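Local coordinates for HIT domain-containing protein (Sulfolobus tokodaii, PDB 2EO4) that belongs to the histidine triad (HIT) family, binds zinc, and probably acts as a nucleotide-binding hydrolase, perhaps an adenylylsulfatase, at the interface of chains A and B. Residues are numbered along the deposited sequence; one frame, centred on the assembly and turned at random. Chains: chain A/B, 150aa long hypothetical histidine triad nucleotide-binding protein.

The interface of chains A and B. Residues chain A 47, 55-56, 59-60, 62; chain B 47, 55-56, 59-60, 62.
A two-fold symmetric helix-to-helix interface joins the two copies of this histidine triad (HIT) protein, helix 52-72 of one chain crossing its counterpart, and contributes part of the surface that holds the deposited dimer together. Dimers built in this way are typical of the HINT branch of the family, so the pairing is probably the biological one; the centre of the patch lies about 11 Å from A:His96, the predicted nucleophile. Small residues let the helices come close. Either side of the two-fold axis the methyl groups of A:Ala56 and B:Ala56 lie alongside one another, pointing roughly the same way, CB to CB at 3.7 Å. Each methyl is also flanked by the extended aliphatic chain of the opposite lysine, with A:Lys60 CE 3.9 Å from B:Ala56 CB. A:Ala59, with 54 Å² hidden, is the most deeply buried of its chain's residues in this patch. The methyl A:Ala59 CB rests 3.7 Å from the main-chain oxygen B:Leu55 O. From the 3-10 turn 47-49, A:Tyr47 reaches across the interface with CG anti to its backbone N (chi1 -169°). Its phenol OH donates a hydrogen bond of 2.8 Å to the carbonyl O of B:Ala59, arriving in the carbonyl plane on a lone pair, at a C=O...donor angle of 106°, a little tighter than the usual lone-pair direction. Within the same chain, CD2 of A:Leu55 lies over the centre of one face of the A:Tyr47 ring, 3.6 Å above the plane, which is likely to limit the tilt of the ring. CE1 of A:Tyr47, on the same ring, touches CG1 of B:Val62 at 4.0 Å, the two side chains crossing at about a right angle. A phenylalanine at A:Tyr47 would remove the hydroxyl donor and would probably weaken the anchoring of this turn to the partner helix, even if the ring kept its packing. The same set of contacts recurs with the chains exchanged, B:Tyr47 OH donating to A:Ala59 O.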
# COMPACT_ATOMS: atom_id res chain seq x y z
N TYR A 47 5.42 -8.46 0.04
CA TYR A 47 5.20 -7.77 1.31
C TYR A 47 5.15 -8.70 2.53
O TYR A 47 5.67 -8.37 3.60
CB TYR A 47 3.88 -6.98 1.21
CG TYR A 47 3.63 -6.00 2.33
CD1 TYR A 47 3.05 -6.40 3.53
CD2 TYR A 47 3.94 -4.65 2.18
CE1 TYR A 47 2.79 -5.49 4.55
CE2 TYR A 47 3.68 -3.72 3.19
CZ TYR A 47 3.11 -4.15 4.37
OH TYR A 47 2.85 -3.24 5.37
N LEU A 55 9.55 -3.42 6.80
CA LEU A 55 8.24 -2.87 6.45
C LEU A 55 8.00 -1.51 7.11
O LEU A 55 7.41 -0.62 6.50
CB LEU A 55 7.12 -3.84 6.86
CG LEU A 55 7.05 -5.16 6.07
CD1 LEU A 55 5.88 -5.99 6.58
CD2 LEU A 55 6.87 -4.86 4.58
N ALA A 56 8.47 -1.36 8.34
CA ALA A 56 8.30 -0.11 9.06
C ALA A 56 9.06 1.02 8.39
O ALA A 56 8.53 2.12 8.20
CB ALA A 56 8.76 -0.26 10.51
N ALA A 59 7.60 1.98 4.95
CA ALA A 59 6.45 2.87 5.05
C ALA A 59 6.88 4.33 5.16
O ALA A 59 6.25 5.22 4.59
CB ALA A 59 5.59 2.49 6.25
N LYS A 60 7.96 4.57 5.90
CA LYS A 60 8.47 5.92 6.09
C LYS A 60 9.08 6.47 4.80
O LYS A 60 8.94 7.65 4.49
CB LYS A 60 9.51 5.93 7.22
CG LYS A 60 8.93 5.49 8.55
CD LYS A 60 9.99 5.44 9.64
CE LYS A 60 9.42 4.85 10.92
NZ LYS A 60 10.42 4.80 12.02
N VAL A 62 8.24 5.49 1.79
CA VAL A 62 7.12 5.70 0.89
C VAL A 62 6.48 7.07 1.15
O VAL A 62 6.14 7.79 0.22
CB VAL A 62 6.06 4.58 1.06
CG1 VAL A 62 4.77 4.94 0.33
CG2 VAL A 62 6.61 3.28 0.49
N TYR B 47 -2.67 8.84 3.97
CA TYR B 47 -1.35 8.30 4.28
C TYR B 47 -0.28 9.37 4.55
O TYR B 47 0.55 9.23 5.44
CB TYR B 47 -0.90 7.39 3.13
CG TYR B 47 0.32 6.54 3.41
CD1 TYR B 47 1.61 7.05 3.25
CD2 TYR B 47 0.18 5.22 3.82
CE1 TYR B 47 2.73 6.26 3.48
CE2 TYR B 47 1.30 4.41 4.06
CZ TYR B 47 2.57 4.94 3.88
OH TYR B 47 3.67 4.14 4.11
N LEU B 55 2.56 5.09 10.80
CA LEU B 55 2.76 4.39 9.53
C LEU B 55 3.57 3.11 9.71
O LEU B 55 3.30 2.10 9.07
CB LEU B 55 3.45 5.30 8.51
CG LEU B 55 2.63 6.49 8.00
CD1 LEU B 55 3.45 7.28 6.99
CD2 LEU B 55 1.34 5.99 7.36
N ALA B 56 4.56 3.16 10.60
CA ALA B 56 5.40 2.00 10.85
C ALA B 56 4.60 0.86 11.48
O ALA B 56 4.71 -0.29 11.06
CB ALA B 56 6.57 2.38 11.77
N ALA B 59 2.02 -0.65 9.04
CA ALA B 59 2.61 -1.62 8.11
C ALA B 59 2.68 -3.01 8.75
O ALA B 59 2.46 -4.02 8.08
CB ALA B 59 4.00 -1.17 7.69
N LYS B 60 3.00 -3.05 10.04
CA LYS B 60 3.11 -4.32 10.75
C LYS B 60 1.74 -4.97 10.94
O LYS B 60 1.61 -6.19 10.84
CB LYS B 60 3.79 -4.09 12.11
CG LYS B 60 5.19 -3.54 11.98
CD LYS B 60 5.82 -3.26 13.34
CE LYS B 60 7.16 -2.56 13.18
NZ LYS B 60 7.81 -2.28 14.49
N VAL B 62 -0.84 -4.46 8.98
CA VAL B 62 -1.25 -4.89 7.64
C VAL B 62 -0.65 -6.26 7.32
O VAL B 62 -1.33 -7.13 6.77
CB VAL B 62 -0.81 -3.85 6.58
CG1 VAL B 62 -0.99 -4.42 5.17
CG2 VAL B 62 -1.65 -2.59 6.73